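Local coordinates for protein putative branched-chain amino acid ABC transporter (Chromobacterium violaceum, PDB 4PYR) that is of unsettled function but binds glutathione, has the periplasmic-binding-protein fold of LppC lipoproteins and may act as an enzyme regulator, at residues 2-7 with 60-65; 31-36 with 257-262; 126-131 with 179-184; 162-167 with 187-192. All blocks are in the same frame, centred on the assembly; numbering follows the deposited sequence.

Interaction 1: residues 2-7 with 60-65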
# COMPACT_ATOMS: atom_id res chain seq x y z
N VAL A 2 -23.00 -7.50 -11.89
CA VAL A 2 -21.93 -6.50 -11.70
C VAL A 2 -21.11 -6.33 -12.97
O VAL A 2 -20.57 -7.31 -13.55
CB VAL A 2 -21.01 -6.85 -10.51
CG1 VAL A 2 -19.97 -5.75 -10.28
CG2 VAL A 2 -21.84 -7.10 -9.25
N ARG A 3 -21.08 -5.07 -13.42
CA ARG A 3 -20.28 -4.64 -14.55
C ARG A 3 -19.28 -3.59 -14.07
O ARG A 3 -19.62 -2.53 -13.65
CB ARG A 3 -21.17 -4.13 -15.69
CG ARG A 3 -22.14 -5.19 -16.20
CD ARG A 3 -22.12 -5.45 -17.71
NE ARG A 3 -21.65 -4.33 -18.53
CZ ARG A 3 -22.42 -3.43 -19.13
NH1 ARG A 3 -21.83 -2.47 -19.83
NH2 ARG A 3 -23.75 -3.47 -19.05
N ILE A 4 -18.01 -3.94 -14.11
CA ILE A 4 -16.98 -3.06 -13.56
C ILE A 4 -16.28 -2.32 -14.68
O ILE A 4 -15.75 -2.94 -15.58
CB ILE A 4 -15.89 -3.89 -12.83
CG1 ILE A 4 -16.52 -4.76 -11.72
CG2 ILE A 4 -14.79 -2.99 -12.22
CD1 ILE A 4 -15.51 -5.70 -11.06
N GLY A 5 -16.26 -1.00 -14.62
CA GLY A 5 -15.49 -0.26 -15.60
C GLY A 5 -14.10 -0.13 -15.04
O GLY A 5 -13.93 0.29 -13.91
N VAL A 6 -13.12 -0.58 -15.82
CA VAL A 6 -11.71 -0.55 -15.41
C VAL A 6 -11.06 0.57 -16.22
O VAL A 6 -10.80 0.41 -17.40
CB VAL A 6 -11.02 -1.89 -15.64
CG1 VAL A 6 -9.62 -1.82 -15.03
CG2 VAL A 6 -11.81 -3.04 -15.04
N ILE A 7 -10.89 1.74 -15.59
CA ILE A 7 -10.53 2.97 -16.26
C ILE A 7 -9.17 3.40 -15.75
O ILE A 7 -9.03 4.02 -14.69
CB ILE A 7 -11.61 4.05 -15.96
CG1 ILE A 7 -12.95 3.49 -16.40
CG2 ILE A 7 -11.29 5.31 -16.72
CD1 ILE A 7 -14.14 4.41 -16.26
N VAL A 60 -21.98 0.19 -16.79
CA VAL A 60 -21.07 0.00 -15.66
C VAL A 60 -21.74 0.42 -14.34
O VAL A 60 -22.37 1.50 -14.26
CB VAL A 60 -19.75 0.76 -15.96
CG1 VAL A 60 -18.90 0.99 -14.73
CG2 VAL A 60 -19.00 0.03 -17.06
N ASN A 61 -21.67 -0.43 -13.32
CA ASN A 61 -22.20 -0.05 -12.01
C ASN A 61 -21.19 0.10 -10.88
O ASN A 61 -21.59 0.40 -9.75
CB ASN A 61 -23.37 -0.96 -11.62
CG ASN A 61 -23.07 -2.42 -11.85
OD1 ASN A 61 -21.94 -2.83 -11.79
ND2 ASN A 61 -24.10 -3.21 -12.12
N VAL A 62 -19.89 -0.08 -11.18
CA VAL A 62 -18.83 0.30 -10.26
C VAL A 62 -17.58 0.49 -11.14
O VAL A 62 -17.52 -0.04 -12.23
CB VAL A 62 -18.58 -0.84 -9.25
CG1 VAL A 62 -18.28 -2.14 -9.98
CG2 VAL A 62 -17.55 -0.50 -8.19
N VAL A 63 -16.68 1.33 -10.68
CA VAL A 63 -15.46 1.65 -11.43
C VAL A 63 -14.23 1.43 -10.58
O VAL A 63 -14.24 1.69 -9.39
CB VAL A 63 -15.54 3.10 -11.95
CG1 VAL A 63 -14.17 3.62 -12.39
CG2 VAL A 63 -16.51 3.20 -13.12
N ILE A 64 -13.20 0.84 -11.23
CA ILE A 64 -11.84 0.79 -10.68
C ILE A 64 -11.04 1.81 -11.47
O ILE A 64 -11.04 1.79 -12.70
CB ILE A 64 -11.22 -0.60 -10.87
CG1 ILE A 64 -11.97 -1.58 -9.97
CG2 ILE A 64 -9.71 -0.56 -10.54
CD1 ILE A 64 -11.66 -3.04 -10.31
N GLY A 65 -10.39 2.71 -10.73
CA GLY A 65 -9.70 3.83 -11.33
C GLY A 65 -10.34 5.12 -10.91
O GLY A 65 -11.41 5.12 -10.32
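I4, G5 and V6 pair in parallel with V62, V63 and I64, the two short strand axes approaching to 4.6 Å at 31°. The ladder runs from G5 N to V62 O, from I64 N to G5 O (2.8 Å) and from I7 N to I64 O. Ahead of the bridges N61 extends it with its side chain: OD1 accepts R3 N at 2.9 Å, the donor tilted 27° from the carboxamide plane, and N61 N bonds R3 O in return. Its CG lies between backbone N and carbonyl carbon (chi1 47°); the amide's other end, ND2, binds K1 O. An asparagine suits this place because its amide copies a peptide group. In the parallel sheet of this lobe of the periplasmic-binding-protein fold, strand 2-8 runs between 36-42 and 62-64. I4 CG1 lies side by side with V62 CG1 at 3.6 Å, while I4 CG2 meets I64 CD1 at 3.7 Å; branched apolar residues fit here because helix 245-265 packs on them through A257, Y258 and A261. On the face of V63, G5 lacks a side chain and V60 CG1 comes to 3.3 Å from G5 N, where a CB would be tight. R3 sends its guanidinium to a salt bridge with D58.

Interaction 2: residues 31-36 with 257-262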
# COMPACT_ATOMS: atom_id res chain seq x y z
N GLN A 31 -11.25 -13.73 -13.52
CA GLN A 31 -11.28 -15.07 -14.04
C GLN A 31 -11.54 -16.14 -12.95
O GLN A 31 -12.22 -17.11 -13.21
CB GLN A 31 -9.98 -15.34 -14.78
CG GLN A 31 -9.95 -14.58 -16.08
CD GLN A 31 -8.60 -14.60 -16.76
OE1 GLN A 31 -7.74 -15.43 -16.45
NE2 GLN A 31 -8.41 -13.68 -17.72
N VAL A 32 -11.06 -15.91 -11.75
CA VAL A 32 -11.26 -16.82 -10.65
C VAL A 32 -12.65 -16.65 -10.07
O VAL A 32 -13.40 -17.61 -9.96
CB VAL A 32 -10.21 -16.62 -9.56
CG1 VAL A 32 -10.57 -17.44 -8.34
CG2 VAL A 32 -8.85 -17.05 -10.05
N ASP A 33 -12.96 -15.43 -9.70
CA ASP A 33 -14.17 -15.20 -8.93
C ASP A 33 -15.42 -15.21 -9.77
O ASP A 33 -16.47 -15.61 -9.27
CB ASP A 33 -14.05 -13.84 -8.22
CG ASP A 33 -13.11 -13.86 -7.04
OD1 ASP A 33 -12.50 -14.89 -6.69
OD2 ASP A 33 -13.04 -12.81 -6.42
N GLN A 34 -15.34 -14.75 -11.02
CA GLN A 34 -16.49 -14.79 -11.97
C GLN A 34 -17.78 -14.24 -11.45
O GLN A 34 -18.88 -14.75 -11.73
CB GLN A 34 -16.73 -16.16 -12.40
CG GLN A 34 -15.59 -16.60 -13.25
CD GLN A 34 -15.71 -18.03 -13.36
OE1 GLN A 34 -16.49 -18.50 -14.18
NE2 GLN A 34 -15.11 -18.75 -12.41
N SER A 35 -17.59 -13.16 -10.71
CA SER A 35 -18.66 -12.46 -10.05
C SER A 35 -19.00 -11.12 -10.76
O SER A 35 -19.90 -10.41 -10.33
CB SER A 35 -18.24 -12.27 -8.58
OG SER A 35 -16.89 -11.80 -8.51
N ALA A 36 -18.33 -10.83 -11.88
CA ALA A 36 -18.52 -9.57 -12.60
C ALA A 36 -18.00 -9.65 -14.04
O ALA A 36 -17.12 -10.46 -14.37
CB ALA A 36 -17.81 -8.42 -11.89
N ALA A 257 -8.68 -4.70 -5.84
CA ALA A 257 -9.56 -3.65 -6.44
C ALA A 257 -10.79 -4.34 -7.05
O ALA A 257 -11.92 -3.87 -6.89
CB ALA A 257 -8.80 -2.84 -7.50
N TYR A 258 -10.56 -5.45 -7.78
CA TYR A 258 -11.62 -6.24 -8.31
C TYR A 258 -12.55 -6.67 -7.16
O TYR A 258 -13.78 -6.49 -7.25
CB TYR A 258 -11.11 -7.48 -9.00
CG TYR A 258 -12.26 -8.36 -9.41
CD1 TYR A 258 -12.85 -8.20 -10.63
CD2 TYR A 258 -12.75 -9.38 -8.58
CE1 TYR A 258 -13.90 -9.04 -11.04
CE2 TYR A 258 -13.80 -10.19 -8.96
CZ TYR A 258 -14.38 -10.00 -10.18
OH TYR A 258 -15.45 -10.77 -10.58
N ARG A 259 -11.98 -7.22 -6.07
CA ARG A 259 -12.79 -7.77 -5.00
C ARG A 259 -13.61 -6.72 -4.31
O ARG A 259 -14.78 -6.96 -4.00
CB ARG A 259 -11.95 -8.53 -4.01
CG ARG A 259 -11.19 -9.72 -4.66
CD ARG A 259 -10.15 -10.39 -3.76
NE ARG A 259 -10.74 -10.98 -2.56
CZ ARG A 259 -10.17 -11.11 -1.38
NH1 ARG A 259 -8.93 -10.67 -1.16
NH2 ARG A 259 -10.81 -11.69 -0.40
N LEU A 260 -12.98 -5.58 -4.04
CA LEU A 260 -13.70 -4.44 -3.42
C LEU A 260 -14.77 -3.88 -4.32
O LEU A 260 -15.88 -3.56 -3.85
CB LEU A 260 -12.76 -3.32 -3.03
CG LEU A 260 -11.98 -3.47 -1.77
CD1 LEU A 260 -11.07 -2.25 -1.66
CD2 LEU A 260 -12.90 -3.54 -0.58
N ALA A 261 -14.47 -3.76 -5.61
CA ALA A 261 -15.47 -3.27 -6.57
C ALA A 261 -16.70 -4.12 -6.55
O ALA A 261 -17.83 -3.59 -6.54
CB ALA A 261 -14.89 -3.24 -7.97
N VAL A 262 -16.54 -5.43 -6.52
CA VAL A 262 -17.70 -6.32 -6.48
C VAL A 262 -18.54 -6.06 -5.22
O VAL A 262 -19.76 -6.01 -5.31
CB VAL A 262 -17.30 -7.81 -6.55
CG1 VAL A 262 -18.49 -8.69 -6.30
CG2 VAL A 262 -16.69 -8.11 -7.92
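Y258 lies alongside D33, the two side chains running opposite ways, with Y258 CE2 3.7 Å from D33 CB and the carboxylate and ring planes 57° apart. With CG anti to the backbone N (chi1 174°) the ring leaves the helix toward 31-36; its phenol oxygen reaches the turn after helix 16-33. There S35 OG approaches the ring edge near its plane and shares a 2.7 Å hydrogen bond with Y258 OH, in which either hydroxyl may be the donor. A36 CB comes in obliquely, 4.0 Å from Y258 CE1, and its small size lets the backbone pass close to the phenol. V262, one turn along the same helix, lays CG2 over one ring face toward the rim, and that methyl also stands 3.7 Å from S35 OG. Q34 leaves the helix with positive phi (51°), while its NE2 bonds back to V32 O. The carboxylate of D33 is held chiefly by Y236, whereas R259, whose CG is 4.0 Å from D33 OD2, carries its charge to D276 and D256. The tyrosine also touches A29 and A30 of helix 16-33 and I4 of strand 2-8, where helix 245-265 lies against the first sheet.

Interaction 3: residues 126-131 with 179-184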
# COMPACT_ATOMS: atom_id res chain seq x y z
N LEU A 126 14.80 2.93 18.92
CA LEU A 126 15.42 3.99 18.17
C LEU A 126 14.93 3.98 16.75
O LEU A 126 15.04 2.97 16.05
CB LEU A 126 16.94 3.79 18.16
CG LEU A 126 17.73 4.81 17.33
CD1 LEU A 126 17.64 6.21 17.93
CD2 LEU A 126 19.18 4.40 17.11
N LEU A 127 14.34 5.08 16.30
CA LEU A 127 13.90 5.25 14.92
C LEU A 127 15.04 5.85 14.11
O LEU A 127 15.55 6.94 14.46
CB LEU A 127 12.66 6.17 14.85
CG LEU A 127 12.16 6.63 13.49
CD1 LEU A 127 11.63 5.46 12.67
CD2 LEU A 127 11.05 7.65 13.68
N VAL A 128 15.49 5.13 13.08
CA VAL A 128 16.57 5.62 12.26
C VAL A 128 16.01 6.00 10.93
O VAL A 128 15.30 5.20 10.33
CB VAL A 128 17.63 4.49 12.10
CG1 VAL A 128 18.70 4.93 11.12
CG2 VAL A 128 18.17 4.13 13.47
N VAL A 129 16.28 7.23 10.50
CA VAL A 129 15.65 7.78 9.30
C VAL A 129 16.65 8.27 8.25
O VAL A 129 17.54 9.09 8.55
CB VAL A 129 14.74 8.97 9.70
CG1 VAL A 129 13.97 9.42 8.48
CG2 VAL A 129 13.83 8.59 10.85
N GLY A 130 16.49 7.76 7.02
CA GLY A 130 17.32 8.14 5.87
C GLY A 130 16.97 9.55 5.38
O GLY A 130 16.06 10.23 5.93
N GLY A 131 17.63 9.95 4.32
CA GLY A 131 17.50 11.28 3.78
C GLY A 131 16.66 11.40 2.52
O GLY A 131 16.45 12.50 2.01
N LEU A 179 13.58 1.01 11.27
CA LEU A 179 14.20 1.57 10.11
C LEU A 179 13.22 2.25 9.19
O LEU A 179 12.26 1.64 8.73
CB LEU A 179 14.92 0.49 9.30
CG LEU A 179 15.99 -0.31 10.07
CD1 LEU A 179 16.74 -1.31 9.19
CD2 LEU A 179 17.01 0.64 10.70
N ALA A 180 13.47 3.52 8.90
CA ALA A 180 12.87 4.19 7.76
C ALA A 180 14.02 4.63 6.91
O ALA A 180 14.50 5.76 7.02
CB ALA A 180 12.09 5.40 8.24
N LEU A 181 14.55 3.69 6.11
CA LEU A 181 15.85 3.82 5.51
C LEU A 181 15.82 3.00 4.23
O LEU A 181 15.19 1.92 4.17
CB LEU A 181 16.86 3.24 6.53
CG LEU A 181 18.35 3.45 6.30
CD1 LEU A 181 18.66 4.91 6.08
CD2 LEU A 181 19.13 2.82 7.44
N ASP A 182 16.52 3.50 3.20
CA ASP A 182 16.60 2.81 1.94
C ASP A 182 17.31 1.45 2.14
O ASP A 182 18.13 1.28 3.05
CB ASP A 182 17.37 3.66 0.94
CG ASP A 182 18.76 4.04 1.46
OD1 ASP A 182 18.85 4.96 2.33
OD2 ASP A 182 19.73 3.38 1.10
N VAL A 183 16.98 0.49 1.28
CA VAL A 183 17.38 -0.88 1.49
C VAL A 183 18.91 -1.04 1.50
O VAL A 183 19.42 -1.81 2.31
CB VAL A 183 16.66 -1.81 0.48
CG1 VAL A 183 17.12 -1.59 -0.94
CG2 VAL A 183 16.77 -3.27 0.89
N ALA A 184 19.62 -0.30 0.65
CA ALA A 184 21.10 -0.37 0.66
C ALA A 184 21.71 0.07 2.00
O ALA A 184 22.53 -0.66 2.59
CB ALA A 184 21.72 0.44 -0.48
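V128 O accepts A180 N at 2.9 Å and A180 O accepts G130 N at 2.8 Å, so A180 is held through both its N-H and its C=O by the neighbouring parallel strand. Between these bonds V129 turns its CA-H toward the same A180 O, 3.3 Å from V129 CA. The alanine methyl is small enough to lie 3.8 Å from V128 O, and L138 of helix 133-150 packs on it. On the face carrying V128 and L179, V128 CB meets L179 CD2 at 4.1 Å, and the looser contact of V128 CG1 with L181 CD2 continues this apolar patch. Beyond the strand end L181 CD1 lies 3.5 Å from G130 CA; glycine suits that place, since a CB there would be tight against this methyl.

Further out, L189 of helix 183-192 packs on V128, L179 and L181, and Q204 OE1 takes the N-H of L181. D182 is the N-cap of that helix, its OD2 bonding Q185 N, a cap that marks the turn from strand to helix. These are inner strands of the second lobe's α/β sheet, strand 125-129 lying between 155-158 and 176-180; R137, which binds glutathione, has its side chain about 8 Å from that of A180. The polar bonds between the two segments join backbone to backbone, so peptide groups set the register and the aliphatic side chains add apolar burial.

Interaction 4: residues 162-167 with 187-192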
# COMPACT_ATOMS: atom_id res chain seq x y z
N ASN A 162 28.66 8.32 6.82
CA ASN A 162 30.07 8.61 6.99
C ASN A 162 30.53 8.68 8.45
O ASN A 162 31.71 8.84 8.75
CB ASN A 162 30.39 9.92 6.28
CG ASN A 162 29.97 9.89 4.82
OD1 ASN A 162 30.34 8.97 4.09
ND2 ASN A 162 29.16 10.86 4.41
N ASP A 163 29.56 8.48 9.35
CA ASP A 163 29.90 8.42 10.76
C ASP A 163 28.82 7.71 11.56
O ASP A 163 27.86 8.31 12.12
CB ASP A 163 30.19 9.82 11.31
CG ASP A 163 30.50 9.81 12.78
OD1 ASP A 163 31.24 8.90 13.23
OD2 ASP A 163 30.02 10.72 13.48
N MSE A 164 28.93 6.38 11.58
CA MSE A 164 27.86 5.54 12.06
C MSE A 164 28.07 5.33 13.56
O MSE A 164 27.15 4.88 14.25
CB MSE A 164 27.74 4.29 11.15
CG MSE A 164 26.54 4.30 10.13
SE MSE A 164 26.45 2.50 9.45
CE MSE A 164 26.13 1.73 11.22
N ALA A 165 29.21 5.73 14.12
CA ALA A 165 29.48 5.48 15.53
C ALA A 165 28.43 6.05 16.51
O ALA A 165 27.97 5.34 17.39
CB ALA A 165 30.88 5.93 15.90
N PRO A 166 28.05 7.33 16.37
CA PRO A 166 27.03 7.89 17.26
C PRO A 166 25.73 7.12 17.22
O PRO A 166 25.18 6.80 18.26
CB PRO A 166 26.87 9.33 16.74
CG PRO A 166 28.19 9.64 16.14
CD PRO A 166 28.56 8.35 15.44
N LEU A 167 25.28 6.73 16.02
CA LEU A 167 24.08 5.92 15.88
C LEU A 167 24.22 4.53 16.54
O LEU A 167 23.33 4.06 17.22
CB LEU A 167 23.73 5.76 14.40
CG LEU A 167 22.35 5.19 14.08
CD1 LEU A 167 21.84 5.75 12.77
CD2 LEU A 167 22.33 3.68 14.10
N ALA A 187 20.79 -2.33 4.91
CA ALA A 187 21.65 -3.51 4.94
C ALA A 187 22.99 -3.20 5.57
O ALA A 187 23.50 -4.00 6.37
CB ALA A 187 21.81 -4.09 3.54
N ARG A 188 23.57 -2.05 5.23
CA ARG A 188 24.82 -1.63 5.88
C ARG A 188 24.65 -1.44 7.39
O ARG A 188 25.51 -1.88 8.19
CB ARG A 188 25.40 -0.37 5.23
CG ARG A 188 26.60 0.20 5.97
CD ARG A 188 26.88 1.65 5.61
NE ARG A 188 28.17 2.01 6.15
CZ ARG A 188 28.77 3.19 6.06
NH1 ARG A 188 28.14 4.21 5.48
NH2 ARG A 188 29.95 3.38 6.60
N LEU A 189 23.52 -0.83 7.80
CA LEU A 189 23.35 -0.59 9.21
C LEU A 189 23.11 -1.93 9.95
O LEU A 189 23.67 -2.20 11.04
CB LEU A 189 22.12 0.30 9.40
CG LEU A 189 21.75 0.62 10.84
CD1 LEU A 189 22.98 1.11 11.60
CD2 LEU A 189 20.64 1.65 10.86
N LYS A 190 22.30 -2.82 9.37
CA LYS A 190 22.03 -4.11 10.01
C LYS A 190 23.32 -4.87 10.29
O LYS A 190 23.49 -5.43 11.37
CB LYS A 190 21.04 -4.94 9.15
CG LYS A 190 20.58 -6.28 9.74
CD LYS A 190 19.85 -6.16 11.06
CE LYS A 190 19.34 -7.50 11.58
NZ LYS A 190 20.38 -8.28 12.24
N SER A 191 24.28 -4.79 9.35
CA SER A 191 25.56 -5.44 9.50
C SER A 191 26.45 -4.82 10.61
O SER A 191 27.32 -5.50 11.15
CB SER A 191 26.32 -5.41 8.18
OG SER A 191 25.68 -6.22 7.20
N ALA A 192 26.21 -3.55 10.93
CA ALA A 192 26.95 -2.87 11.99
C ALA A 192 26.33 -3.00 13.38
O ALA A 192 27.01 -2.81 14.39
CB ALA A 192 27.07 -1.41 11.62
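R188, L189 and A192 of helix 183-192 receive M164, a selenomethionine, and L167 of segment 162-167, which leads into helix 165-172. The two helices cover the same face of the second lobe's α/β sheet, L167 and L189 both resting on V128, as expected for a layered periplasmic-binding-protein fold.

R188 comes first. Its CG is anti to the backbone N (chi1 173°) and the chain stays extended as far as NE, running antiparallel to the M164 side chain. SE of M164 sits over one face of the guanidinium, 3.8 Å from R188 NE and 4.0 Å from R188 CD. A long arginine suits this solvent-facing edge, since its methylenes and flat head can lie along the methionine side chain, here with selenium in place of sulfur, while NH1 makes a weak hydrogen bond to A161 O.

L189 follows, a leucine buried between helices and sheet. Its CD1 lies 3.6 Å from L167 CD2, the two side chains crossing at about a right angle, and L168 adds a further apolar neighbour. The same CD1 meets M164 CE at 3.2 Å, tighter than normal van der Waals contact.

A192, one turn beyond R188, directs its CB toward M164, and an alanine fits because the end of the M164 chain is already close to this helix. The bend at chi3 (60°) turns CE away from an extended course, and this methyl touches both L189 and A192, the two contacts set nearly at right angles about it, with M164 CE 3.3 Å from A192 CB.

From the N terminus, strand 2-8 enters first, and interaction 1 closes its loop when the chain returns at 60-65. Before that, 31-36 has opened interaction 2, which closes only at 257-262; the two therefore cross, and they touch where A36 meets V2 and I4 and where A261 and A257 meet V62 and I64, the latter tying helix 245-265 to the first sheet. Inside this long loop lies much of the second lobe, its last strands following residue 262. There 126-131 opens interaction 3 and 162-167 opens interaction 4; they close in turn at 179-184 and 187-192, crossing each other and meeting where V128 packs on L167 and L189. The centres of interactions 1 and 3 stand about 39 Å apart.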